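PDB 3G2M: Pcza361.24 from Amycolatopsis orientalis, which probably transfers a methyl group from S-adenosyl-L-methionine to an amine nitrogen of glycopeptide antibiotics during their biosynthesis. Local coordinates for residues Gly140-Phe145 with Asn162-Ala167; Ala167-Leu172 with Val258-Arg263. All coordinates share one frame; numbering follows the deposited sequence.

Contacts 1 and 2 lie in series along the chain, and their centres are 10 Å apart on the same side of the chain's centre. Helix 166-179 joins them: Ala167 belongs to both, contact 1 using the approach to the helix and its first residues, contact 2 its first turns. In contact 1 this region meets the loop after strand 135-139, at the edge of the seven-stranded sheet; in contact 2 the helix meets helix 254-263. A probable hydrogen bond of 2.7 Å from Arg169 NH1 to Leu164 O ties them directly. A cofactor-binding loop is thus connected, through one helix, to a much later part of the chain.

Contact 1 of 2, residues Gly140-Phe145 with Asn162-Ala167; sequences GDMSAF and NELDEA
Met142, modelled as selenomethionine, and Leu164 form the apolar heart of this contact. The selenium lies against one branch of the leucine, with Met142 SE 3.9 Å from Leu164 CD1, while the terminal methyl reaches the other branch, Met142 CE being 4.0 Å from Leu164 CD2. The long side chain therefore spans both leucine methyls instead of touching one by its end. Its first torsion places CG between the backbone N and carbonyl carbon (chi1 56°), and the extended remainder carries the selenium to the leucine. Ser143 adds its CB, 4.1 Å from Leu164 CD2. At the margin, Glu163 crosses the Met142 side chain at roughly a right angle, and its OE1 approaches Met142 CE at 4.2 Å.

The polar interactions lie inside the loop. Asp141 OD1 accepts Ser143 N at 2.9 Å with an N-H...O angle of 162°, an Asx turn, and also bonds Ser143 OG at 2.9 Å. Both partners come from the same face of the carboxylate plane. Superimposed on this is a type I turn closed by Ala144 N to Asp141 O, at 2.9 Å.

Asp141 and Met142 both bind S-adenosyl-L-methionine, although this chain holds no ligand. The arrangement is that of the cofactor site in a Rossmann-like methyltransferase, where the loop after a parallel strand contributes to the pocket.

Contact 2 of 2, residues Ala167-Leu172 with Val258-Arg263; sequences ADRRGL and VRELVR
Arg169 and Glu260 face each other from two regular helical segments whose backbones stand well apart, Arg169 CA lying 8.5 Å from Glu260 CA. The helical hydrogen bonding is continuous in each, for example Leu172 N to Asp168 O at 2.9 Å and Val262 N to Val258 O at 3.0 Å.

A buried bidentate salt bridge spans this distance. Arg169 presents the NE side of its guanidinium: NE donates to Glu260 OE1 at 2.9 Å, nearly straight at 174°, and NH2 donates to Glu260 OE2 at 2.8 Å, at 160°. With the two planes 22° apart, the groups meet edge to edge, and OE1 receives NE through its syn lone pair. A bend at chi3 turns the arginine's end, whereas Glu260 reaches across with an extended chain.

Further partners fix both groups: the carbonyl of Leu164 takes up Arg169 NH1, while Tyr173 OH and Gln256 NE2 bond Glu260 OE1 and OE2 respectively. Such a network should favour the ionised pair despite burial. This is a side-on Arg-Glu ion pair between two helices, joining helix 166-179 of the methyltransferase domain to helix 254-263, which leads into outermost strand 267-274 of the seven-stranded sheet, beside reversed strand 284-290.

Contact 1 of 2, residues Gly140-Phe145 with Asn162-Ala167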
loop_
_atom_site.group_PDB
_atom_site.type_symbol
_atom_site.label_atom_id
_atom_site.label_comp_id
_atom_site.label_asym_id
_atom_site.label_seq_id
_atom_site.Cartn_x
_atom_site.Cartn_y
_atom_site.Cartn_z
ATOM N N GLY A 140 8.775 -6.817 -22.081
ATOM C CA GLY A 140 8.964 -5.536 -21.419
ATOM C C GLY A 140 8.326 -5.457 -20.054
ATOM O O GLY A 140 7.511 -6.300 -19.690
ATOM N N ASP A 141 8.701 -4.417 -19.322
ATOM C CA ASP A 141 8.240 -4.169 -17.962
ATOM C C ASP A 141 7.204 -3.039 -17.941
ATOM O O ASP A 141 7.531 -1.895 -18.258
ATOM C CB ASP A 141 9.451 -3.775 -17.113
ATOM C CG ASP A 141 9.159 -3.740 -15.637
ATOM O OD1 ASP A 141 8.001 -3.479 -15.228
ATOM O OD2 ASP A 141 10.114 -3.958 -14.876
HETATM N N MSE A 142 5.972 -3.360 -17.541
HETATM C CA MSE A 142 4.885 -2.377 -17.442
HETATM C C MSE A 142 5.231 -1.125 -16.608
HETATM O O MSE A 142 4.648 -0.071 -16.826
HETATM C CB MSE A 142 3.594 -3.029 -16.907
HETATM C CG MSE A 142 3.758 -3.721 -15.559
HETATM SE SE MSE A 142 2.070 -4.153 -14.665
HETATM C CE MSE A 142 2.765 -5.738 -13.723
ATOM N N SER A 143 6.164 -1.241 -15.662
ATOM C CA SER A 143 6.542 -0.096 -14.820
ATOM C C SER A 143 7.622 0.796 -15.458
ATOM O O SER A 143 7.881 1.909 -14.993
ATOM C CB SER A 143 6.987 -0.563 -13.429
ATOM O OG SER A 143 8.271 -1.163 -13.467
ATOM N N ALA A 144 8.248 0.303 -16.523
ATOM C CA ALA A 144 9.289 1.058 -17.222
ATOM C C ALA A 144 9.506 0.425 -18.587
ATOM O O ALA A 144 10.364 -0.439 -18.746
ATOM C CB ALA A 144 10.583 1.058 -16.419
ATOM N N PHE A 145 8.690 0.816 -19.554
ATOM C CA PHE A 145 8.814 0.297 -20.920
ATOM C C PHE A 145 8.967 1.436 -21.918
ATOM O O PHE A 145 8.622 2.586 -21.632
ATOM C CB PHE A 145 7.618 -0.603 -21.290
ATOM C CG PHE A 145 6.287 0.107 -21.273
ATOM C CD1 PHE A 145 5.747 0.630 -22.448
ATOM C CD2 PHE A 145 5.573 0.259 -20.086
ATOM C CE1 PHE A 145 4.531 1.290 -22.439
ATOM C CE2 PHE A 145 4.350 0.913 -20.072
ATOM C CZ PHE A 145 3.832 1.441 -21.248
ATOM N N ASN A 162 -2.003 -3.944 -9.618
ATOM C CA ASN A 162 -1.892 -4.244 -8.186
ATOM C C ASN A 162 -0.599 -4.966 -7.794
ATOM O O ASN A 162 -0.259 -5.031 -6.616
ATOM C CB ASN A 162 -3.129 -5.010 -7.682
ATOM C CG ASN A 162 -4.278 -4.077 -7.302
ATOM O OD1 ASN A 162 -4.211 -3.378 -6.290
ATOM N ND2 ASN A 162 -5.344 -4.081 -8.102
ATOM N N GLU A 163 0.131 -5.491 -8.773
ATOM C CA GLU A 163 1.440 -6.105 -8.506
ATOM C C GLU A 163 2.545 -5.056 -8.303
ATOM O O GLU A 163 3.648 -5.382 -7.860
ATOM C CB GLU A 163 1.805 -7.098 -9.627
ATOM C CG GLU A 163 1.028 -8.418 -9.498
ATOM C CD GLU A 163 1.340 -9.457 -10.565
ATOM O OE1 GLU A 163 2.130 -9.197 -11.511
ATOM O OE2 GLU A 163 0.777 -10.569 -10.443
ATOM N N LEU A 164 2.236 -3.795 -8.605
ATOM C CA LEU A 164 3.227 -2.712 -8.560
ATOM C C LEU A 164 3.113 -1.872 -7.287
ATOM O O LEU A 164 2.008 -1.486 -6.890
ATOM C CB LEU A 164 3.061 -1.801 -9.785
ATOM C CG LEU A 164 3.205 -2.385 -11.198
ATOM C CD1 LEU A 164 3.037 -1.275 -12.248
ATOM C CD2 LEU A 164 4.558 -3.103 -11.366
ATOM N N ASP A 165 4.253 -1.578 -6.666
ATOM C CA ASP A 165 4.290 -0.674 -5.520
ATOM C C ASP A 165 4.095 0.782 -5.972
ATOM O O ASP A 165 3.935 1.050 -7.167
ATOM C CB ASP A 165 5.570 -0.869 -4.670
ATOM C CG ASP A 165 6.850 -0.460 -5.389
ATOM O OD1 ASP A 165 6.804 0.256 -6.414
ATOM O OD2 ASP A 165 7.929 -0.871 -4.911
ATOM N N GLU A 166 4.101 1.711 -5.023
ATOM C CA GLU A 166 3.777 3.094 -5.339
ATOM C C GLU A 166 4.716 3.687 -6.390
ATOM O O GLU A 166 4.246 4.310 -7.335
ATOM C CB GLU A 166 3.741 3.982 -4.085
ATOM C CG GLU A 166 3.042 5.340 -4.337
ATOM C CD GLU A 166 3.239 6.337 -3.203
ATOM O OE1 GLU A 166 4.020 6.030 -2.276
ATOM O OE2 GLU A 166 2.622 7.432 -3.245
ATOM N N ALA A 167 6.023 3.480 -6.216
ATOM C CA ALA A 167 7.045 4.040 -7.112
ATOM C C ALA A 167 6.948 3.449 -8.520
ATOM O O ALA A 167 7.079 4.167 -9.522
ATOM C CB ALA A 167 8.454 3.827 -6.522
#

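Contact 2 of 2, residues Ala167-Leu172 with Val258-Arg263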
loop_
_atom_site.group_PDB
_atom_site.type_symbol
_atom_site.label_atom_id
_atom_site.label_comp_id
_atom_site.label_asym_id
_atom_site.label_seq_id
_atom_site.Cartn_x
_atom_site.Cartn_y
_atom_site.Cartn_z
ATOM N N ALA A 167 6.023 3.480 -6.216
ATOM C CA ALA A 167 7.045 4.040 -7.112
ATOM C C ALA A 167 6.948 3.449 -8.520
ATOM O O ALA A 167 7.079 4.167 -9.522
ATOM C CB ALA A 167 8.454 3.827 -6.522
ATOM N N ASP A 168 6.687 2.147 -8.595
ATOM C CA ASP A 168 6.535 1.471 -9.884
ATOM C C ASP A 168 5.249 1.860 -10.622
ATOM O O ASP A 168 5.229 1.928 -11.857
ATOM C CB ASP A 168 6.642 -0.047 -9.717
ATOM C CG ASP A 168 8.086 -0.513 -9.517
ATOM O OD1 ASP A 168 9.028 0.263 -9.799
ATOM O OD2 ASP A 168 8.279 -1.668 -9.092
ATOM N N ARG A 169 4.174 2.105 -9.874
ATOM C CA ARG A 169 2.957 2.664 -10.482
ATOM C C ARG A 169 3.237 4.039 -11.111
ATOM O O ARG A 169 2.724 4.342 -12.186
ATOM C CB ARG A 169 1.807 2.736 -9.469
ATOM C CG ARG A 169 1.352 1.338 -8.999
ATOM C CD ARG A 169 -0.007 1.340 -8.271
ATOM N NE ARG A 169 -0.051 2.200 -7.081
ATOM C CZ ARG A 169 0.322 1.831 -5.856
ATOM N NH1 ARG A 169 0.831 0.618 -5.637
ATOM N NH2 ARG A 169 0.216 2.692 -4.847
ATOM N N ARG A 170 4.030 4.863 -10.430
ATOM C CA ARG A 170 4.489 6.141 -10.999
ATOM C C ARG A 170 5.192 5.939 -12.349
ATOM O O ARG A 170 4.954 6.680 -13.293
ATOM C CB ARG A 170 5.429 6.870 -10.030
ATOM C CG ARG A 170 4.727 7.695 -8.952
ATOM C CD ARG A 170 5.721 8.563 -8.166
ATOM N NE ARG A 170 5.797 8.189 -6.755
ATOM C CZ ARG A 170 6.892 7.770 -6.125
ATOM N NH1 ARG A 170 8.061 7.673 -6.755
ATOM N NH2 ARG A 170 6.816 7.460 -4.839
ATOM N N GLY A 171 6.067 4.938 -12.424
ATOM C CA GLY A 171 6.749 4.585 -13.677
ATOM C C GLY A 171 5.781 4.118 -14.747
ATOM O O GLY A 171 5.946 4.448 -15.923
ATOM N N LEU A 172 4.775 3.338 -14.345
ATOM C CA LEU A 172 3.688 2.936 -15.241
ATOM C C LEU A 172 2.965 4.145 -15.838
ATOM O O LEU A 172 2.809 4.234 -17.061
ATOM C CB LEU A 172 2.675 2.037 -14.500
ATOM C CG LEU A 172 1.288 1.794 -15.124
ATOM C CD1 LEU A 172 1.391 0.965 -16.409
ATOM C CD2 LEU A 172 0.372 1.100 -14.114
ATOM N N VAL A 258 -7.216 6.284 -8.988
ATOM C CA VAL A 258 -7.700 7.531 -9.601
ATOM C C VAL A 258 -6.910 8.757 -9.094
ATOM O O VAL A 258 -6.435 9.557 -9.905
ATOM C CB VAL A 258 -9.232 7.729 -9.422
ATOM C CG1 VAL A 258 -9.643 9.153 -9.772
ATOM C CG2 VAL A 258 -10.003 6.733 -10.289
ATOM N N ARG A 259 -6.756 8.888 -7.773
ATOM C CA ARG A 259 -5.977 10.004 -7.185
ATOM C C ARG A 259 -4.539 10.037 -7.720
ATOM O O ARG A 259 -3.991 11.108 -8.009
ATOM C CB ARG A 259 -5.975 9.947 -5.648
ATOM C CG ARG A 259 -7.346 10.202 -5.004
ATOM C CD ARG A 259 -7.271 10.314 -3.477
ATOM N NE ARG A 259 -7.017 9.040 -2.797
ATOM C CZ ARG A 259 -7.964 8.203 -2.368
ATOM N NH1 ARG A 259 -9.253 8.481 -2.542
ATOM N NH2 ARG A 259 -7.616 7.079 -1.750
ATOM N N GLU A 260 -3.939 8.854 -7.856
ATOM C CA GLU A 260 -2.581 8.732 -8.379
ATOM C C GLU A 260 -2.490 9.115 -9.858
ATOM O O GLU A 260 -1.540 9.787 -10.275
ATOM C CB GLU A 260 -2.053 7.305 -8.171
ATOM C CG GLU A 260 -1.806 6.930 -6.714
ATOM C CD GLU A 260 -1.321 5.498 -6.546
ATOM O OE1 GLU A 260 -0.889 4.891 -7.551
ATOM O OE2 GLU A 260 -1.371 4.985 -5.407
ATOM N N LEU A 261 -3.470 8.674 -10.647
ATOM C CA LEU A 261 -3.539 9.041 -12.059
ATOM C C LEU A 261 -3.593 10.561 -12.238
ATOM O O LEU A 261 -2.849 11.122 -13.045
ATOM C CB LEU A 261 -4.737 8.370 -12.732
ATOM C CG LEU A 261 -4.576 6.874 -13.014
ATOM C CD1 LEU A 261 -5.939 6.249 -13.294
ATOM C CD2 LEU A 261 -3.622 6.662 -14.187
ATOM N N VAL A 262 -4.464 11.217 -11.476
ATOM C CA VAL A 262 -4.559 12.681 -11.493
ATOM C C VAL A 262 -3.223 13.330 -11.109
ATOM O O VAL A 262 -2.717 14.200 -11.828
ATOM C CB VAL A 262 -5.723 13.199 -10.599
ATOM C CG1 VAL A 262 -5.750 14.727 -10.558
ATOM C CG2 VAL A 262 -7.061 12.670 -11.110
ATOM N N ARG A 263 -2.641 12.886 -10.000
ATOM C CA ARG A 263 -1.339 13.392 -9.571
ATOM C C ARG A 263 -0.277 13.278 -10.677
ATOM O O ARG A 263 0.567 14.159 -10.813
ATOM C CB ARG A 263 -0.882 12.668 -8.307
ATOM C CG ARG A 263 0.395 13.201 -7.683
ATOM C CD ARG A 263 0.596 12.640 -6.272
ATOM N NE ARG A 263 -0.624 12.757 -5.468
ATOM C CZ ARG A 263 -1.349 11.727 -5.034
ATOM N NH1 ARG A 263 -0.975 10.479 -5.294
ATOM N NH2 ARG A 263 -2.452 11.948 -4.323
#